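Local coordinates for protein trichothecene 3-O-acetyltransferase (Fusarium sporotrichioides, PDB 2ZBA) that transfers an acetyl group from acetyl-CoA to the 3-hydroxyl of trichothecene mycotoxins during their biosynthesis, including the route to T-2 toxin, at residues R299-M307 against L346-Q356; D17-L25 against M362-L373. All coordinates share one frame; numbering follows the deposited sequence. Where two conformers were deposited one is given.

Interaction 1 (R299-M307 against L346-Q356); sequences RAVDMRGPM and LNSDRLRRRTQ. With COA (coenzyme A), chain E.
Arg352 reaches across to Pro306, its NE lying 2.7 Å from Pro306 O. The N-H...O angle is only 138°, and the oxygen sits near the guanidinium edge, 20° out of its plane. A bend at chi3 (-109°) turns the guanidinium so that NH1 also donates to Asp349 OD1 at its anti lone pair, a salt bridge one turn back that fixes the group's rotation. Met303, a selenomethionine, bends at chi2 and chi3, meets Thr355 tip to tip (CE to OG1 3.3 Å) and lays its SE against Leu351 CB at 3.9 Å. Thr355 OG1 donates to Leu351 O, which also accepts from Thr355 N on the opposite face of the carbonyl. Leu351 CD1 touches both Pro306 CG and Val301 CG2; Val301 CG2 also meets Leu346 CD2, the two side chains running past each other in opposite directions. Arg299 to Asp302 and Leu346 belong to the coenzyme A pocket of this BAHD-superfamily acetyltransferase: Leu346 CD2 packs on the methyl CEP, and Asp302, a CoA-binding residue, donates from N to the pantetheine oxygen O9P at 2.6 Å. Asp302 OD1 caps the following turn by accepting from Arg304 N, and Arg304 NH1 forms a salt bridge with it from the opposite face and a second with Asp169. Arg299 NH2 forms salt bridges with Asp270 and Asp271. Strand 294-302 runs between 318-326 and 383-387, with helix 348-363 packed beside its C-terminal end and against 318-326.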
loop_
_atom_site.group_PDB
_atom_site.type_symbol
_atom_site.label_atom_id
_atom_site.label_comp_id
_atom_site.label_asym_id
_atom_site.label_seq_id
_atom_site.Cartn_x
_atom_site.Cartn_y
_atom_site.Cartn_z
ATOM N N ARG A 299 -8.317 -8.563 -0.559
ATOM C CA ARG A 299 -8.073 -7.553 0.491
ATOM C C ARG A 299 -6.741 -7.787 1.175
ATOM O O ARG A 299 -6.551 -8.829 1.781
ATOM C CB ARG A 299 -9.193 -7.618 1.543
ATOM C CG ARG A 299 -9.243 -6.468 2.516
ATOM C CD ARG A 299 -10.163 -6.834 3.689
ATOM N NE ARG A 299 -10.530 -5.674 4.504
ATOM C CZ ARG A 299 -11.227 -5.729 5.633
ATOM N NH1 ARG A 299 -11.646 -6.900 6.124
ATOM N NH2 ARG A 299 -11.491 -4.599 6.284
ATOM N N ALA A 300 -5.825 -6.819 1.102
ATOM C CA ALA A 300 -4.531 -6.927 1.788
ATOM C C ALA A 300 -4.646 -6.982 3.334
ATOM O O ALA A 300 -5.498 -6.319 3.966
ATOM C CB ALA A 300 -3.571 -5.774 1.371
ATOM N N VAL A 301 -3.768 -7.781 3.921
ATOM C CA VAL A 301 -3.764 -7.978 5.365
ATOM C C VAL A 301 -2.317 -7.957 5.837
ATOM O O VAL A 301 -1.482 -8.711 5.355
ATOM C CB VAL A 301 -4.563 -9.289 5.829
ATOM C CG1 VAL A 301 -4.257 -10.495 4.958
ATOM C CG2 VAL A 301 -4.291 -9.611 7.306
ATOM N N ASP A 302 -2.022 -7.042 6.753
ATOM C CA ASP A 302 -0.785 -7.084 7.502
ATOM C C ASP A 302 -0.681 -8.388 8.318
ATOM O O ASP A 302 -1.502 -8.641 9.204
ATOM C CB ASP A 302 -0.737 -5.861 8.427
ATOM C CG ASP A 302 0.494 -5.822 9.291
ATOM O OD1 ASP A 302 1.446 -6.560 9.006
ATOM O OD2 ASP A 302 0.499 -5.038 10.271
HETATM N N MSE A 303 0.356 -9.184 8.040
HETATM C CA MSE A 303 0.562 -10.461 8.736
HETATM C C MSE A 303 1.402 -10.375 10.008
HETATM O O MSE A 303 1.666 -11.396 10.626
HETATM C CB MSE A 303 1.161 -11.520 7.799
HETATM C CG MSE A 303 0.150 -12.109 6.827
HETATM SE SE MSE A 303 -1.400 -12.749 7.769
HETATM C CE MSE A 303 -0.486 -14.197 8.867
ATOM N N ARG A 304 1.826 -9.171 10.402
ATOM C CA ARG A 304 2.708 -9.018 11.572
ATOM C C ARG A 304 2.052 -9.491 12.879
ATOM O O ARG A 304 2.617 -10.305 13.582
ATOM C CB ARG A 304 3.201 -7.569 11.706
ATOM C CG ARG A 304 4.340 -7.196 10.784
ATOM C CD ARG A 304 4.332 -5.683 10.533
ATOM N NE ARG A 304 5.394 -5.311 9.612
ATOM C CZ ARG A 304 5.343 -5.467 8.291
ATOM N NH1 ARG A 304 4.266 -5.959 7.709
ATOM N NH2 ARG A 304 6.377 -5.106 7.554
ATOM N N GLY A 305 0.856 -8.985 13.179
ATOM C CA GLY A 305 0.061 -9.411 14.341
ATOM C C GLY A 305 -0.189 -10.912 14.460
ATOM O O GLY A 305 0.294 -11.548 15.400
ATOM N N PRO A 306 -0.924 -11.493 13.491
ATOM C CA PRO A 306 -1.150 -12.933 13.444
ATOM C C PRO A 306 0.130 -13.791 13.487
ATOM O O PRO A 306 0.128 -14.855 14.112
ATOM C CB PRO A 306 -1.906 -13.124 12.117
ATOM C CG PRO A 306 -2.579 -11.814 11.877
ATOM C CD PRO A 306 -1.616 -10.793 12.389
HETATM N N MSE A 307 1.215 -13.345 12.847
HETATM C CA MSE A 307 2.485 -14.107 12.885
HETATM C C MSE A 307 3.241 -14.027 14.215
HETATM O O MSE A 307 4.195 -14.777 14.436
HETATM C CB MSE A 307 3.441 -13.679 11.760
HETATM C CG MSE A 307 3.120 -14.213 10.372
HETATM SE SE MSE A 307 2.725 -16.156 10.231
HETATM C CE MSE A 307 4.119 -16.809 11.037
ATOM N N LEU A 346 -10.552 -13.023 8.616
ATOM C CA LEU A 346 -9.496 -12.587 9.545
ATOM C C LEU A 346 -9.223 -13.525 10.743
ATOM O O LEU A 346 -8.423 -13.194 11.636
ATOM C CB LEU A 346 -9.706 -11.134 9.997
ATOM C CG LEU A 346 -9.661 -10.110 8.832
ATOM C CD1 LEU A 346 -10.133 -8.728 9.313
ATOM C CD2 LEU A 346 -8.280 -10.041 8.157
ATOM N N ASN A 347 -9.840 -14.705 10.745
ATOM C CA ASN A 347 -9.505 -15.760 11.719
ATOM C C ASN A 347 -7.977 -15.965 11.766
ATOM O O ASN A 347 -7.364 -16.217 10.743
ATOM C CB ASN A 347 -10.232 -17.043 11.324
ATOM C CG ASN A 347 -9.943 -18.197 12.250
ATOM O OD1 ASN A 347 -8.877 -18.828 12.189
ATOM N ND2 ASN A 347 -10.903 -18.499 13.109
ATOM N N SER A 348 -7.367 -15.830 12.942
ATOM C CA SER A 348 -5.895 -15.778 13.055
ATOM C C SER A 348 -5.197 -17.083 12.705
ATOM O O SER A 348 -4.105 -17.059 12.131
ATOM C CB SER A 348 -5.456 -15.337 14.454
ATOM O OG SER A 348 -5.888 -14.019 14.735
ATOM N N ASP A 349 -5.822 -18.206 13.073
ATOM C CA ASP A 349 -5.319 -19.549 12.783
ATOM C C ASP A 349 -5.297 -19.767 11.274
ATOM O O ASP A 349 -4.339 -20.308 10.724
ATOM C CB ASP A 349 -6.220 -20.608 13.417
ATOM C CG ASP A 349 -5.776 -21.035 14.829
ATOM O OD1 ASP A 349 -4.768 -20.532 15.388
ATOM O OD2 ASP A 349 -6.469 -21.917 15.373
ATOM N N ARG A 350 -6.363 -19.335 10.614
ATOM C CA ARG A 350 -6.472 -19.453 9.150
ATOM C C ARG A 350 -5.478 -18.545 8.410
ATOM O O ARG A 350 -4.850 -18.982 7.433
ATOM C CB ARG A 350 -7.902 -19.197 8.688
ATOM C CG ARG A 350 -8.147 -19.507 7.187
ATOM C CD ARG A 350 -9.521 -19.024 6.742
ATOM N NE ARG A 350 -9.811 -19.371 5.341
ATOM N N LEU A 351 -5.339 -17.297 8.855
ATOM C CA LEU A 351 -4.388 -16.368 8.215
ATOM C C LEU A 351 -2.956 -16.889 8.296
ATOM O O LEU A 351 -2.208 -16.867 7.300
ATOM C CB LEU A 351 -4.444 -14.972 8.851
ATOM C CG LEU A 351 -5.688 -14.112 8.613
ATOM C CD1 LEU A 351 -5.628 -12.853 9.448
ATOM C CD2 LEU A 351 -5.813 -13.786 7.148
ATOM N N ARG A 352 -2.570 -17.322 9.500
ATOM C CA ARG A 352 -1.264 -17.940 9.725
ATOM C C ARG A 352 -0.977 -19.133 8.839
ATOM O O ARG A 352 0.086 -19.212 8.205
ATOM C CB ARG A 352 -1.140 -18.376 11.169
ATOM C CG ARG A 352 -0.380 -17.397 11.971
ATOM C CD ARG A 352 0.028 -17.985 13.268
ATOM N NE ARG A 352 -0.742 -17.378 14.329
ATOM C CZ ARG A 352 -1.856 -17.873 14.829
ATOM N NH1 ARG A 352 -2.327 -19.026 14.379
ATOM N NH2 ARG A 352 -2.476 -17.222 15.798
ATOM N N ARG A 353 -1.926 -20.065 8.822
ATOM C CA ARG A 353 -1.837 -21.283 8.014
ATOM C C ARG A 353 -1.655 -20.970 6.528
ATOM O O ARG A 353 -0.761 -21.486 5.890
ATOM C CB ARG A 353 -3.071 -22.188 8.224
ATOM C CG ARG A 353 -3.027 -23.484 7.386
ATOM C CD ARG A 353 -1.793 -24.354 7.718
ATOM N NE ARG A 353 -1.763 -25.582 6.902
ATOM C CZ ARG A 353 -1.079 -26.689 7.174
ATOM N NH1 ARG A 353 -0.331 -26.806 8.279
ATOM N NH2 ARG A 353 -1.149 -27.704 6.322
ATOM N N ARG A 354 -2.514 -20.111 5.993
ATOM C CA ARG A 354 -2.462 -19.732 4.585
ATOM C C ARG A 354 -1.112 -19.064 4.236
ATOM O O ARG A 354 -0.574 -19.274 3.147
ATOM C CB ARG A 354 -3.637 -18.799 4.251
ATOM C CG ARG A 354 -5.050 -19.477 4.272
ATOM C CD ARG A 354 -6.172 -18.470 3.992
ATOM N NE ARG A 354 -5.895 -17.740 2.754
ATOM C CZ ARG A 354 -5.645 -16.435 2.674
ATOM N NH1 ARG A 354 -5.677 -15.656 3.764
ATOM N NH2 ARG A 354 -5.341 -15.903 1.491
ATOM N N THR A 355 -0.582 -18.265 5.165
ATOM C CA THR A 355 0.650 -17.492 4.949
ATOM C C THR A 355 1.868 -18.406 5.009
ATOM O O THR A 355 2.764 -18.334 4.155
ATOM C CB THR A 355 0.766 -16.321 5.963
ATOM O OG1 THR A 355 -0.318 -15.401 5.758
ATOM C CG2 THR A 355 2.074 -15.537 5.794
ATOM N N GLN A 356 1.884 -19.276 6.016
ATOM C CA GLN A 356 2.937 -20.287 6.164
ATOM C C GLN A 356 2.884 -21.286 5.021
ATOM O O GLN A 356 3.927 -21.756 4.585
ATOM C CB GLN A 356 2.819 -21.036 7.501
ATOM C CG GLN A 356 3.070 -20.143 8.739
ATOM C CD GLN A 356 3.124 -20.948 10.021
ATOM O OE1 GLN A 356 4.132 -21.625 10.325
ATOM N NE2 GLN A 356 2.025 -20.903 10.778
HETATM N N1A COA E . -15.619 -6.053 19.470
HETATM C C2A COA E . -16.019 -4.895 18.824
HETATM N N3A COA E . -15.111 -4.208 18.030
HETATM C C4A COA E . -13.835 -4.664 17.874
HETATM C C5A COA E . -13.423 -5.826 18.526
HETATM C C6A COA E . -14.328 -6.527 19.333
HETATM N N6A COA E . -13.926 -7.582 20.048
HETATM N N7A COA E . -12.126 -6.040 18.204
HETATM C C8A COA E . -11.716 -5.047 17.377
HETATM N N9A COA E . -12.763 -4.190 17.158
HETATM C C1B COA E . -12.786 -3.037 16.230
HETATM C C2B COA E . -11.958 -1.869 16.756
HETATM O O2B COA E . -12.724 -1.047 17.611
HETATM C C3B COA E . -11.523 -1.199 15.465
HETATM O O3B COA E . -12.673 -0.626 14.902
HETATM P P3B COA E . -12.795 0.866 14.304
HETATM O O7A COA E . -11.579 1.112 13.434
HETATM O O8A COA E . -12.783 1.886 15.410
HETATM O O9A COA E . -14.060 0.840 13.507
HETATM C C4B COA E . -11.259 -2.394 14.573
HETATM O O4B COA E . -12.216 -3.364 14.964
HETATM C C5B COA E . -9.870 -3.005 14.659
HETATM O O5B COA E . -9.933 -4.212 13.906
HETATM P P1A COA E . -8.694 -4.700 12.999
HETATM O O1A COA E . -7.459 -4.871 13.826
HETATM O O2A COA E . -9.037 -5.908 12.161
HETATM O O3A COA E . -8.318 -3.452 12.021
HETATM P P2A COA E . -9.159 -2.921 10.750
HETATM O O4A COA E . -9.219 -1.414 10.867
HETATM O O5A COA E . -10.504 -3.572 10.542
HETATM O O6A COA E . -8.277 -3.310 9.469
HETATM C CBP COA E . -7.276 -4.841 7.903
HETATM C CCP COA E . -8.456 -4.567 8.832
HETATM C CDP COA E . -7.525 -4.032 6.629
HETATM C CEP COA E . -7.227 -6.348 7.603
HETATM C CAP COA E . -5.995 -4.365 8.595
HETATM O OAP COA E . -5.785 -5.092 9.797
HETATM C C9P COA E . -4.741 -4.445 7.755
HETATM O O9P COA E . -4.042 -5.653 7.685
HETATM N N8P COA E . -4.296 -3.346 7.144
HETATM C C7P COA E . -3.095 -3.379 6.315
HETATM C C6P COA E . -3.371 -3.858 4.889
HETATM C C5P COA E . -2.083 -3.838 4.082
HETATM O O5P COA E . -1.185 -4.695 4.271
HETATM N N4P COA E . -1.953 -2.879 3.173
HETATM C C3P COA E . -0.622 -2.360 2.869
HETATM C C2P COA E . -0.223 -2.572 1.411
HETATM S S1P COA E . 1.562 -2.788 1.134
#

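Interaction 2 (D17-L25 against M362-L373); sequences DIIGQQPPL and MHGLPDKSSVSL. With ZBA (12,13-Epoxytrichothec-9-ene-3,4,8,15-tetrol-4,15-diacetate-8-isovalerate), chain F.
Ile18 meets Met362, a selenomethionine, where a 3-10 turn, 18-20, packs against the end of helix 348-363 and the loop after it, which holds an Asx turn at Asp367 and a type I beta turn from Lys368 to Val371. The carbon-to-carbon contacts come first. Ile18 CG1, anti to the backbone N (chi1 169°), carries CD1 to 3.7 Å from Met362 CB as the two side chains pass in opposite directions. The Met362 chain bends at chi3, and its CE rests 3.5 Å from Gln22 CG, crossing that side chain at about a right angle. Lys368 CE lies against Ile18 CD1. Other carbons pack on carbonyl oxygens: Lys368 CD on Gln21 O, and Pro23 CD on Lys368 O at 3.4 Å. Within the segments, Lys368 NZ bonds to Leu365 O, Ser369 N and OG to Asp367 OD1, and Gln22 NE2 weakly to Ile19 O. Pro24, Leu25, Ser372 and Leu373, from both segments, line part of the T-2 toxin pocket; Pro24 CB and Leu25 CD2 approach the acetate oxygen O13. Across the contact a single, weak hydrogen bond is made, Leu373 N to Gln22 OE1 over 3.4 Å with an angle of 134°.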
loop_
_atom_site.group_PDB
_atom_site.type_symbol
_atom_site.label_atom_id
_atom_site.label_comp_id
_atom_site.label_asym_id
_atom_site.label_seq_id
_atom_site.Cartn_x
_atom_site.Cartn_y
_atom_site.Cartn_z
ATOM N N ASP A 17 12.270 -11.476 2.483
ATOM C CA ASP A 17 11.197 -12.338 2.958
ATOM C C ASP A 17 10.861 -13.328 1.836
ATOM O O ASP A 17 10.684 -12.910 0.694
ATOM C CB ASP A 17 9.970 -11.482 3.272
ATOM C CG ASP A 17 10.194 -10.561 4.455
ATOM O OD1 ASP A 17 10.076 -11.050 5.608
ATOM O OD2 ASP A 17 10.481 -9.353 4.227
ATOM N N ILE A 18 10.809 -14.628 2.134
ATOM C CA ILE A 18 10.452 -15.599 1.076
ATOM C C ILE A 18 9.196 -15.170 0.338
ATOM O O ILE A 18 9.148 -15.256 -0.869
ATOM C CB ILE A 18 10.374 -17.112 1.537
ATOM C CG1 ILE A 18 9.734 -17.985 0.454
ATOM C CG2 ILE A 18 9.516 -17.283 2.760
ATOM C CD1 ILE A 18 10.482 -17.996 -0.909
ATOM N N ILE A 19 8.206 -14.653 1.060
ATOM C CA ILE A 19 6.981 -14.144 0.434
ATOM C C ILE A 19 7.213 -12.924 -0.490
ATOM O O ILE A 19 6.440 -12.680 -1.415
ATOM C CB ILE A 19 5.867 -13.913 1.511
ATOM C CG1 ILE A 19 5.181 -15.252 1.799
ATOM C CG2 ILE A 19 4.866 -12.893 1.063
ATOM C CD1 ILE A 19 4.188 -15.240 2.938
ATOM N N GLY A 20 8.295 -12.185 -0.265
ATOM C CA GLY A 20 8.599 -11.015 -1.089
ATOM C C GLY A 20 9.326 -11.367 -2.372
ATOM O O GLY A 20 9.611 -10.484 -3.189
ATOM N N GLN A 21 9.644 -12.655 -2.538
ATOM C CA GLN A 21 10.365 -13.135 -3.713
ATOM C C GLN A 21 9.463 -13.368 -4.915
ATOM O O GLN A 21 9.866 -14.048 -5.854
ATOM C CB GLN A 21 11.125 -14.428 -3.411
ATOM C CG GLN A 21 11.996 -14.395 -2.191
ATOM C CD GLN A 21 13.429 -14.048 -2.462
ATOM O OE1 GLN A 21 13.783 -13.577 -3.531
ATOM N NE2 GLN A 21 14.259 -14.255 -1.473
ATOM N N GLN A 22 8.250 -12.818 -4.888
ATOM C CA GLN A 22 7.311 -12.912 -6.008
ATOM C C GLN A 22 7.753 -11.961 -7.116
ATOM O O GLN A 22 7.966 -10.776 -6.853
ATOM C CB GLN A 22 5.898 -12.510 -5.567
ATOM C CG GLN A 22 5.304 -13.367 -4.524
ATOM C CD GLN A 22 4.037 -12.792 -3.937
ATOM O OE1 GLN A 22 3.209 -12.206 -4.644
ATOM N NE2 GLN A 22 3.857 -12.983 -2.636
ATOM N N PRO A 23 7.853 -12.455 -8.368
ATOM C CA PRO A 23 8.318 -11.541 -9.413
ATOM C C PRO A 23 7.481 -10.247 -9.567
ATOM O O PRO A 23 8.054 -9.228 -9.910
ATOM C CB PRO A 23 8.308 -12.410 -10.690
ATOM C CG PRO A 23 8.359 -13.836 -10.180
ATOM C CD PRO A 23 7.567 -13.808 -8.903
ATOM N N PRO A 24 6.146 -10.274 -9.312
ATOM C CA PRO A 24 5.463 -8.964 -9.325
ATOM C C PRO A 24 5.992 -7.933 -8.297
ATOM O O PRO A 24 6.158 -6.760 -8.636
ATOM C CB PRO A 24 3.995 -9.306 -9.011
ATOM C CG PRO A 24 3.847 -10.768 -9.249
ATOM C CD PRO A 24 5.205 -11.382 -9.046
ATOM N N LEU A 25 6.235 -8.361 -7.062
ATOM C CA LEU A 25 6.701 -7.453 -6.007
ATOM C C LEU A 25 8.069 -6.885 -6.340
ATOM O O LEU A 25 8.411 -5.772 -5.930
ATOM C CB LEU A 25 6.736 -8.153 -4.641
ATOM C CG LEU A 25 5.380 -8.635 -4.116
ATOM C CD1 LEU A 25 5.528 -9.438 -2.833
ATOM C CD2 LEU A 25 4.414 -7.465 -3.936
HETATM N N MSE A 362 6.577 -21.539 -1.780
HETATM C CA MSE A 362 7.525 -20.715 -2.517
HETATM C C MSE A 362 8.977 -21.087 -2.245
HETATM O O MSE A 362 9.786 -21.137 -3.172
HETATM C CB MSE A 362 7.289 -19.237 -2.200
HETATM C CG MSE A 362 5.970 -18.660 -2.730
HETATM SE SE MSE A 362 5.901 -16.722 -2.418
HETATM C CE MSE A 362 7.232 -16.161 -3.508
ATOM N N HIS A 363 9.307 -21.336 -0.983
ATOM C CA HIS A 363 10.642 -21.764 -0.592
ATOM C C HIS A 363 11.155 -22.922 -1.454
ATOM O O HIS A 363 12.317 -22.924 -1.897
ATOM C CB HIS A 363 10.664 -22.137 0.900
ATOM C CG HIS A 363 12.019 -22.540 1.404
ATOM N ND1 HIS A 363 13.031 -21.633 1.635
ATOM C CD2 HIS A 363 12.526 -23.756 1.718
ATOM C CE1 HIS A 363 14.100 -22.270 2.077
ATOM N NE2 HIS A 363 13.824 -23.560 2.128
ATOM N N GLY A 364 10.271 -23.881 -1.708
ATOM C CA GLY A 364 10.610 -25.065 -2.468
ATOM C C GLY A 364 10.377 -24.967 -3.952
ATOM O O GLY A 364 10.630 -25.939 -4.662
ATOM N N LEU A 365 9.938 -23.792 -4.423
ATOM C CA LEU A 365 9.636 -23.562 -5.845
ATOM C C LEU A 365 10.703 -22.705 -6.566
ATOM O O LEU A 365 10.790 -21.502 -6.303
ATOM C CB LEU A 365 8.274 -22.868 -5.967
ATOM C CG LEU A 365 7.467 -23.020 -7.241
ATOM C CD1 LEU A 365 7.035 -24.464 -7.378
ATOM C CD2 LEU A 365 6.254 -22.093 -7.230
ATOM N N PRO A 366 11.509 -23.322 -7.475
ATOM C CA PRO A 366 12.591 -22.612 -8.178
ATOM C C PRO A 366 12.036 -21.603 -9.181
ATOM O O PRO A 366 12.556 -20.489 -9.284
ATOM C CB PRO A 366 13.344 -23.747 -8.908
ATOM C CG PRO A 366 12.894 -25.030 -8.216
ATOM C CD PRO A 366 11.460 -24.745 -7.887
ATOM N N ASP A 367 10.961 -21.985 -9.869
ATOM C CA ASP A 367 10.258 -21.115 -10.803
ATOM C C ASP A 367 8.981 -20.574 -10.153
ATOM O O ASP A 367 7.953 -21.279 -10.036
ATOM C CB ASP A 367 9.964 -21.841 -12.114
ATOM C CG ASP A 367 9.443 -20.913 -13.194
ATOM O OD1 ASP A 367 9.002 -19.796 -12.873
ATOM O OD2 ASP A 367 9.460 -21.301 -14.381
ATOM N N LYS A 368 9.069 -19.323 -9.710
ATOM C CA LYS A 368 7.961 -18.644 -9.033
ATOM C C LYS A 368 7.075 -17.827 -9.991
ATOM O O LYS A 368 6.391 -16.893 -9.560
ATOM C CB LYS A 368 8.504 -17.760 -7.897
ATOM C CG LYS A 368 9.258 -18.544 -6.793
ATOM C CD LYS A 368 9.941 -17.619 -5.807
ATOM C CE LYS A 368 10.571 -18.360 -4.669
ATOM N NZ LYS A 368 11.736 -19.198 -5.090
ATOM N N SER A 369 7.055 -18.207 -11.270
ATOM C CA SER A 369 6.311 -17.486 -12.317
ATOM C C SER A 369 4.787 -17.417 -12.182
ATOM O O SER A 369 4.162 -16.431 -12.620
ATOM C CB SER A 369 6.647 -18.072 -13.702
ATOM O OG SER A 369 7.873 -17.548 -14.162
ATOM N N SER A 370 4.199 -18.460 -11.597
ATOM C CA SER A 370 2.745 -18.596 -11.490
ATOM C C SER A 370 2.189 -18.032 -10.181
ATOM O O SER A 370 0.968 -18.000 -9.979
ATOM C CB SER A 370 2.323 -20.067 -11.676
ATOM O OG SER A 370 2.915 -20.917 -10.702
ATOM N N VAL A 371 3.087 -17.577 -9.302
ATOM C CA VAL A 371 2.730 -17.056 -7.973
ATOM C C VAL A 371 2.478 -15.550 -8.009
ATOM O O VAL A 371 3.332 -14.767 -8.451
ATOM C CB VAL A 371 3.817 -17.389 -6.903
ATOM C CG1 VAL A 371 3.453 -16.799 -5.525
ATOM C CG2 VAL A 371 4.015 -18.885 -6.777
ATOM N N SER A 372 1.303 -15.157 -7.534
ATOM C CA SER A 372 0.937 -13.750 -7.388
ATOM C C SER A 372 -0.181 -13.588 -6.363
ATOM O O SER A 372 -1.116 -14.373 -6.332
ATOM C CB SER A 372 0.495 -13.178 -8.737
ATOM O OG SER A 372 -0.141 -11.929 -8.586
ATOM N N LEU A 373 -0.097 -12.540 -5.552
ATOM C CA LEU A 373 -1.183 -12.207 -4.613
ATOM C C LEU A 373 -2.539 -11.948 -5.275
ATOM O O LEU A 373 -3.571 -12.071 -4.632
ATOM C CB LEU A 373 -0.800 -11.037 -3.694
ATOM C CG LEU A 373 0.218 -11.338 -2.588
ATOM C CD1 LEU A 373 0.401 -10.118 -1.657
ATOM C CD2 LEU A 373 -0.167 -12.547 -1.790
HETATM O O18 ZBA F . -2.201 -5.260 -9.347
HETATM C C44 ZBA F . -1.006 -5.407 -9.416
HETATM C C45 ZBA F . -0.280 -6.400 -10.248
HETATM C C46 ZBA F . 0.968 -5.921 -10.877
HETATM C C48 ZBA F . 1.016 -4.852 -11.847
HETATM C C47 ZBA F . 2.313 -6.494 -10.602
HETATM O O17 ZBA F . -0.207 -4.624 -8.691
HETATM C C31 ZBA F . -0.729 -3.788 -7.612
HETATM C C30 ZBA F . -1.218 -4.640 -6.452
HETATM C C32 ZBA F . 0.352 -2.800 -7.306
HETATM C C39 ZBA F . 0.753 -1.934 -8.460
HETATM C C33 ZBA F . 0.867 -2.708 -6.100
HETATM C C34 ZBA F . 0.402 -3.512 -4.936
HETATM O O10 ZBA F . -0.624 -2.723 -4.223
HETATM C C29 ZBA F . -0.217 -4.919 -5.275
HETATM C C38 ZBA F . 0.913 -5.857 -5.752
HETATM O O12 ZBA F . 0.366 -6.902 -6.592
HETATM C C40 ZBA F . 1.097 -8.006 -6.730
HETATM C C41 ZBA F . 0.462 -8.964 -7.683
HETATM O O13 ZBA F . 2.092 -8.218 -6.191
HETATM C C28 ZBA F . -0.949 -5.529 -3.975
HETATM C C37 ZBA F . -1.462 -6.970 -4.246
HETATM C C35 ZBA F . -2.056 -4.539 -3.567
HETATM C C25 ZBA F . -1.300 -3.355 -3.119
HETATM C C36 ZBA F . -3.445 -4.550 -3.950
HETATM O O11 ZBA F . -3.054 -4.941 -2.624
HETATM C C27 ZBA F . -0.034 -5.400 -2.674
HETATM C C26 ZBA F . -0.450 -4.061 -2.084
HETATM O O16 ZBA F . 0.616 -3.244 -1.673
HETATM O O14 ZBA F . -0.183 -6.433 -1.652
#

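Both interactions draw on helix 348-363: interaction 1 takes its N-terminal half, interaction 2 its last two residues and the loop beyond. They touch directly, Thr355 CG2 lying 3.6 Å from Ile19 CD1, although their centres are about 18 Å apart. In sequence, interaction 1 is nested within the long loop that interaction 2 closes. Each is partly buried and borders a different ligand, coenzyme A for 299-307 with 346-356 and T-2 toxin for 17-25 with 362-373. Their chemistry differs: interaction 1 combines aliphatic packing with one short bond, the turn after the strand being bonded to the helix through Arg352 and Pro306 O, whereas interaction 2 relies on van der Waals contacts, many onto carbonyl oxygens, with one weak bond across.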